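Local coordinates for protein chitinase (Chromobacterium violaceum, PDB 4TXG) that probably hydrolyses the glycosidic bonds of chitin as a family 18 glycosyl hydrolase, and probably binds chitin, at residues S554-Y559 against W567-G572; G518-W523 against V575-E580. All coordinates share one frame; numbering follows the deposited sequence.

Contact 1: S554-Y559 against W567-G572. With CS (cesium ion), chain C.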
loop_
_atom_site.group_PDB
_atom_site.type_symbol
_atom_site.label_atom_id
_atom_site.label_comp_id
_atom_site.label_asym_id
_atom_site.label_seq_id
_atom_site.Cartn_x
_atom_site.Cartn_y
_atom_site.Cartn_z
ATOM N N SER A 554 26.554 -18.252 -14.511
ATOM C CA SER A 554 26.968 -17.222 -13.574
ATOM C C SER A 554 25.874 -16.172 -13.407
ATOM O O SER A 554 25.327 -15.678 -14.393
ATOM C CB SER A 554 28.267 -16.564 -14.044
ATOM O OG SER A 554 28.571 -15.427 -13.253
ATOM N N TYR A 555 25.555 -15.838 -12.160
ATOM C CA TYR A 555 24.570 -14.798 -11.886
ATOM C C TYR A 555 25.263 -13.447 -11.753
ATOM O O TYR A 555 25.866 -13.148 -10.719
ATOM C CB TYR A 555 23.780 -15.116 -10.612
ATOM C CG TYR A 555 22.924 -16.367 -10.696
ATOM C CD1 TYR A 555 23.470 -17.623 -10.460
ATOM C CD2 TYR A 555 21.567 -16.286 -10.995
ATOM C CE1 TYR A 555 22.688 -18.766 -10.516
ATOM C CE2 TYR A 555 20.775 -17.424 -11.058
ATOM C CZ TYR A 555 21.344 -18.661 -10.817
ATOM O OH TYR A 555 20.567 -19.799 -10.882
ATOM N N GLN A 556 25.185 -12.635 -12.801
ATOM C CA GLN A 556 25.861 -11.341 -12.811
ATOM C C GLN A 556 24.952 -10.240 -12.283
ATOM O O GLN A 556 23.844 -10.051 -12.785
ATOM C CB GLN A 556 26.328 -10.996 -14.226
ATOM C CG GLN A 556 26.859 -9.586 -14.369
ATOM C CD GLN A 556 26.896 -9.125 -15.815
ATOM O OE1 GLN A 556 25.870 -9.122 -16.507
ATOM N NE2 GLN A 556 28.079 -8.737 -16.282
ATOM N N ARG A 557 25.411 -9.502 -11.276
ATOM C CA ARG A 557 24.603 -8.393 -10.774
ATOM C C ARG A 557 24.676 -7.199 -11.714
ATOM O O ARG A 557 25.754 -6.801 -12.163
ATOM C CB ARG A 557 25.041 -7.975 -9.368
ATOM C CG ARG A 557 24.202 -6.832 -8.782
ATOM C CD ARG A 557 24.669 -6.478 -7.381
ATOM N NE ARG A 557 23.907 -5.369 -6.810
ATOM C CZ ARG A 557 24.124 -4.087 -7.097
ATOM N NH1 ARG A 557 25.072 -3.737 -7.968
ATOM N NH2 ARG A 557 23.388 -3.152 -6.515
ATOM N N ASN A 558 23.502 -6.654 -12.015
ATOM C CA ASN A 558 23.351 -5.463 -12.829
ATOM C C ASN A 558 22.669 -4.394 -12.006
ATOM O O ASN A 558 21.945 -4.705 -11.068
ATOM C CB ASN A 558 22.515 -5.758 -14.075
ATOM C CG ASN A 558 23.285 -6.512 -15.129
ATOM O OD1 ASN A 558 23.640 -5.950 -16.167
ATOM N ND2 ASN A 558 23.561 -7.785 -14.870
ATOM N N TYR A 559 22.889 -3.133 -12.351
ATOM C CA TYR A 559 22.161 -2.067 -11.670
ATOM C C TYR A 559 21.819 -0.977 -12.660
ATOM O O TYR A 559 22.640 -0.604 -13.500
ATOM C CB TYR A 559 22.973 -1.483 -10.508
ATOM C CG TYR A 559 22.143 -0.605 -9.583
ATOM C CD1 TYR A 559 21.389 -1.168 -8.568
ATOM C CD2 TYR A 559 22.115 0.778 -9.730
ATOM C CE1 TYR A 559 20.619 -0.388 -7.713
ATOM C CE2 TYR A 559 21.339 1.575 -8.878
ATOM C CZ TYR A 559 20.601 0.980 -7.871
ATOM O OH TYR A 559 19.836 1.740 -7.013
ATOM N N TRP A 567 19.466 -6.285 -10.440
ATOM C CA TRP A 567 19.005 -7.608 -10.799
ATOM C C TRP A 567 20.167 -8.535 -11.060
ATOM O O TRP A 567 21.321 -8.110 -11.164
ATOM C CB TRP A 567 18.093 -7.573 -12.025
ATOM C CG TRP A 567 18.725 -7.221 -13.357
ATOM C CD1 TRP A 567 19.142 -8.091 -14.331
ATOM C CD2 TRP A 567 18.936 -5.905 -13.886
ATOM N NE1 TRP A 567 19.612 -7.393 -15.422
ATOM C CE2 TRP A 567 19.481 -6.043 -15.177
ATOM C CE3 TRP A 567 18.716 -4.612 -13.385
ATOM C CZ2 TRP A 567 19.826 -4.952 -15.973
ATOM C CZ3 TRP A 567 19.054 -3.522 -14.177
ATOM C CH2 TRP A 567 19.600 -3.698 -15.456
ATOM N N LEU A 568 19.836 -9.813 -11.142
ATOM C CA LEU A 568 20.798 -10.819 -11.548
ATOM C C LEU A 568 20.449 -11.288 -12.943
ATOM O O LEU A 568 19.293 -11.598 -13.224
ATOM C CB LEU A 568 20.783 -11.998 -10.580
ATOM C CG LEU A 568 21.139 -11.674 -9.136
ATOM C CD1 LEU A 568 20.978 -12.926 -8.295
ATOM C CD2 LEU A 568 22.568 -11.139 -9.071
ATOM N N TRP A 569 21.451 -11.340 -13.808
ATOM C CA TRP A 569 21.275 -11.893 -15.141
ATOM C C TRP A 569 22.198 -13.083 -15.302
ATOM O O TRP A 569 23.417 -12.959 -15.174
ATOM C CB TRP A 569 21.550 -10.829 -16.208
ATOM C CG TRP A 569 21.547 -11.330 -17.619
ATOM C CD1 TRP A 569 22.612 -11.353 -18.489
ATOM C CD2 TRP A 569 20.434 -11.877 -18.335
ATOM N NE1 TRP A 569 22.219 -11.874 -19.703
ATOM C CE2 TRP A 569 20.881 -12.203 -19.636
ATOM C CE3 TRP A 569 19.090 -12.117 -18.008
ATOM C CZ2 TRP A 569 20.047 -12.767 -20.604
ATOM C CZ3 TRP A 569 18.258 -12.677 -18.970
ATOM C CH2 TRP A 569 18.739 -12.990 -20.255
ATOM N N ASN A 570 21.601 -14.242 -15.559
ATOM C CA ASN A 570 22.352 -15.451 -15.856
ATOM C C ASN A 570 22.247 -15.732 -17.349
ATOM O O ASN A 570 21.253 -16.283 -17.814
ATOM C CB ASN A 570 21.826 -16.627 -15.027
ATOM C CG ASN A 570 22.707 -17.858 -15.124
ATOM O OD1 ASN A 570 23.167 -18.230 -16.203
ATOM N ND2 ASN A 570 22.942 -18.504 -13.985
ATOM N N ALA A 571 23.271 -15.333 -18.098
ATOM C CA ALA A 571 23.238 -15.425 -19.556
ATOM C C ALA A 571 23.142 -16.864 -20.039
ATOM O O ALA A 571 22.528 -17.141 -21.072
ATOM C CB ALA A 571 24.469 -14.758 -20.150
ATOM N N GLY A 572 23.759 -17.777 -19.297
ATOM C CA GLY A 572 23.730 -19.184 -19.655
ATOM C C GLY A 572 22.331 -19.774 -19.594
ATOM O O GLY A 572 21.951 -20.564 -20.456
HETATM CS CS CS C . 28.802 -13.619 -10.184
HETATM O O HOH W 1 26.155 -17.402 -17.480
#
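The ring of Tyr555 carries the amide nitrogen of Asn570 over the centre of one face, with ND2 of Asn570 3.4 Å above the plane of the Tyr555 ring. The amide stands nearly upright on the ring, the planes 88° apart, and ND2 is also held by Thr552 O, while the phenol OH is bonded to Asp502. On the indole of Trp567, CB of Asn558 sits 3.2 Å above the Trp567 ring plane, a close CH-pi contact; here amide and ring are almost parallel, 16° apart. A chi1 of 69° sets CG of Trp567 between its own backbone N and carbonyl carbon, and from there the indole turns toward the neighbouring strand. Trp569 lies side by side with Asn558, meets OE1 of Gln556 at its edge and has Ala571 CA over one face, toward the rim.

The ladder of this beta hairpin carries both indoles on one face with Gln556 and Asn558. Asn558 with Trp567 and Gln556 with Trp569 are antiparallel hydrogen-bonded pairs, and the shortest of their four bonds is Asn558 N to Trp567 O, 2.8 Å. On the opposite face lies the non-hydrogen-bonded pair Arg557 and Leu568, where CD2 of Leu568 packs 3.8 Å from CA of Arg557 and Tyr555 also touches the leucine. Arg557 extends onward to a salt bridge with Asp581.

Tyr555 O binds a cesium ion at 3.0 Å, with Ser554 OG, more distant, and Glu529 O. Asparagine suits position 558 because its amide both donates, to Gln556 O and OE1, and accepts, from Asn476. Gln556 O is thus gripped from opposite faces of its plane, by Trp569 N at 2.9 Å and Asn558 ND2 at 3.1 Å: backbone bonds join the strands, while both asparagines meet aromatic faces with their polar ends satisfied.

Contact 2: G518-W523 against V575-E580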
loop_
_atom_site.group_PDB
_atom_site.type_symbol
_atom_site.label_atom_id
_atom_site.label_comp_id
_atom_site.label_asym_id
_atom_site.label_seq_id
_atom_site.Cartn_x
_atom_site.Cartn_y
_atom_site.Cartn_z
ATOM N N GLY A 518 10.346 -17.427 -9.913
ATOM C CA GLY A 518 11.593 -16.783 -9.523
ATOM C C GLY A 518 11.547 -16.083 -8.169
ATOM O O GLY A 518 12.140 -15.014 -8.006
ATOM N N SER A 519 10.836 -16.679 -7.208
ATOM C CA SER A 519 10.652 -16.076 -5.883
ATOM C C SER A 519 11.655 -16.616 -4.882
ATOM O O SER A 519 11.678 -17.817 -4.614
ATOM C CB SER A 519 9.235 -16.332 -5.341
ATOM O OG SER A 519 8.245 -15.806 -6.206
ATOM N N ASN A 520 12.455 -15.717 -4.312
ATOM C CA ASN A 520 13.512 -16.072 -3.368
ATOM C C ASN A 520 13.643 -15.003 -2.295
ATOM O O ASN A 520 13.388 -13.839 -2.571
ATOM C CB ASN A 520 14.872 -16.197 -4.070
ATOM C CG ASN A 520 14.844 -17.127 -5.265
ATOM O OD1 ASN A 520 14.926 -18.346 -5.115
ATOM N ND2 ASN A 520 14.752 -16.552 -6.461
ATOM N N PRO A 521 14.097 -15.380 -1.091
ATOM C CA PRO A 521 14.500 -14.356 -0.123
ATOM C C PRO A 521 15.770 -13.676 -0.615
ATOM O O PRO A 521 16.521 -14.309 -1.364
ATOM C CB PRO A 521 14.757 -15.159 1.154
ATOM C CG PRO A 521 15.185 -16.514 0.657
ATOM C CD PRO A 521 14.339 -16.747 -0.589
ATOM N N MET A 522 16.026 -12.433 -0.211
ATOM C CA MET A 522 17.209 -11.753 -0.733
ATOM C C MET A 522 18.521 -12.406 -0.267
ATOM O O MET A 522 19.545 -12.281 -0.954
ATOM C CB MET A 522 17.182 -10.259 -0.372
ATOM C CG MET A 522 16.495 -9.389 -1.452
ATOM S SD MET A 522 17.143 -9.696 -3.115
ATOM C CE MET A 522 18.874 -9.328 -2.867
ATOM N N TRP A 523 18.519 -13.120 0.862
ATOM C CA TRP A 523 19.749 -13.835 1.219
ATOM C C TRP A 523 20.087 -14.895 0.175
ATOM O O TRP A 523 21.262 -15.121 -0.132
ATOM C CB TRP A 523 19.692 -14.501 2.607
ATOM C CG TRP A 523 18.344 -14.960 3.145
ATOM C CD1 TRP A 523 17.421 -14.189 3.808
ATOM C CD2 TRP A 523 17.823 -16.303 3.163
ATOM N NE1 TRP A 523 16.354 -14.959 4.197
ATOM C CE2 TRP A 523 16.569 -16.256 3.812
ATOM C CE3 TRP A 523 18.281 -17.530 2.667
ATOM C CZ2 TRP A 523 15.767 -17.391 3.982
ATOM C CZ3 TRP A 523 17.490 -18.658 2.842
ATOM C CH2 TRP A 523 16.243 -18.579 3.492
ATOM N N VAL A 575 18.249 -16.328 -17.404
ATOM C CA VAL A 575 17.430 -16.080 -16.215
ATOM C C VAL A 575 17.649 -14.657 -15.690
ATOM O O VAL A 575 18.780 -14.217 -15.509
ATOM C CB VAL A 575 17.732 -17.100 -15.086
ATOM C CG1 VAL A 575 17.174 -16.609 -13.723
ATOM C CG2 VAL A 575 17.166 -18.463 -15.436
ATOM N N PHE A 576 16.543 -13.947 -15.487
ATOM C CA PHE A 576 16.517 -12.593 -14.932
ATOM C C PHE A 576 15.841 -12.658 -13.571
ATOM O O PHE A 576 14.676 -13.051 -13.489
ATOM C CB PHE A 576 15.748 -11.651 -15.880
ATOM C CG PHE A 576 15.610 -10.220 -15.395
ATOM C CD1 PHE A 576 14.679 -9.870 -14.421
ATOM C CD2 PHE A 576 16.357 -9.209 -15.987
ATOM C CE1 PHE A 576 14.541 -8.544 -14.010
ATOM C CE2 PHE A 576 16.207 -7.882 -15.586
ATOM C CZ PHE A 576 15.311 -7.557 -14.598
ATOM N N LEU A 577 16.551 -12.279 -12.511
ATOM C CA LEU A 577 15.947 -12.220 -11.181
ATOM C C LEU A 577 15.970 -10.790 -10.686
ATOM O O LEU A 577 17.040 -10.218 -10.514
ATOM C CB LEU A 577 16.689 -13.127 -10.187
ATOM C CG LEU A 577 16.668 -14.625 -10.489
ATOM C CD1 LEU A 577 17.566 -15.373 -9.520
ATOM C CD2 LEU A 577 15.248 -15.150 -10.406
ATOM N N SER A 578 14.796 -10.198 -10.476
ATOM C CA SER A 578 14.749 -8.843 -9.941
ATOM C C SER A 578 15.058 -8.851 -8.451
ATOM O O SER A 578 14.422 -9.574 -7.688
ATOM C CB SER A 578 13.375 -8.207 -10.182
ATOM O OG SER A 578 13.296 -6.971 -9.502
ATOM N N THR A 579 16.026 -8.044 -8.037
ATOM C CA THR A 579 16.444 -8.040 -6.643
ATOM C C THR A 579 16.260 -6.670 -5.990
ATOM O O THR A 579 15.822 -5.707 -6.624
ATOM C CB THR A 579 17.920 -8.484 -6.503
ATOM O OG1 THR A 579 18.762 -7.609 -7.265
ATOM C CG2 THR A 579 18.100 -9.918 -7.012
ATOM N N GLU A 580 16.577 -6.603 -4.705
ATOM C CA GLU A 580 16.544 -5.360 -3.948
ATOM C C GLU A 580 17.686 -5.477 -2.956
ATOM O O GLU A 580 17.743 -6.444 -2.193
ATOM C CB GLU A 580 15.191 -5.179 -3.242
ATOM C CG GLU A 580 15.002 -3.843 -2.525
ATOM C CD GLU A 580 14.569 -2.723 -3.465
ATOM O OE1 GLU A 580 15.297 -2.422 -4.433
ATOM O OE2 GLU A 580 13.490 -2.145 -3.245
#
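The backbone N-H of Glu580 points almost straight at the sulphur of Met522, a weak hydrogen bond of 3.5 Å between Glu580 N and Met522 SD with an N-H...S angle of 170°. The same thioether lies against the carbonyl of Glu580: Met522 CE is 3.2 Å from Glu580 O, and CG of Met522 is close to that oxygen as well. A bend at chi3 (-58°) turns CE back to this place. Thr579 completes the meeting, its CB 3.7 Å from Met522 SD, the two side chains crossing at about a right angle. Methionine suits the site, since one flexible chain offers both a soft acceptor and apolar carbons. Met522 opens helix 522-530 after the N-cap Pro521, so this buried packing joins the helix start to the residues just past strand 575-578 of a four-stranded sheet.

At the other end Leu577 leans from that strand onto the loop leading into the helix. Its CD2 methyl lies 3.9 Å from Gly518 O and 4.2 Å from Asn520 ND2. Gly518 has positive phi (61°) and no CB, which lets this methyl rest near its CA. Asn520 ND2 and Gly518 O both bond to Thr465 OG1, and ND2 also to Asp502 O, so their polar needs are met beside the leucine.

Glu580 turns its carboxylate away, to Lys588 and Ser584. Its carbonyl oxygen, by contrast, is buried without a hydrogen-bonding partner; the methionine carbons, slightly polarised by sulphur, may offset part of that cost.

How the contacts relate
Contact 1 and contact 2 have their centres 11 Å apart, and both reach one antiparallel sheet, contact 1 through strands 556-560 and 565-570, contact 2 through strand 575-578, which sits between strands 466-468 and 565-570. Along the chain come 518-523, which opens helix 522-530, then both arms of the hairpin, then 575-580, so contact 2 brackets contact 1. Leu568 N and Asn570 N probably bond to Leu577 O and Val575 O, and the rings of Trp567 and Phe576 stack, joining the two directly. All four segments fall between barrel strands 457-462 and 599-603, consistent with the alpha-plus-beta insertion found in many family 18 chitinases; contact 1 forms its outer edge, contact 2 its buried inner side.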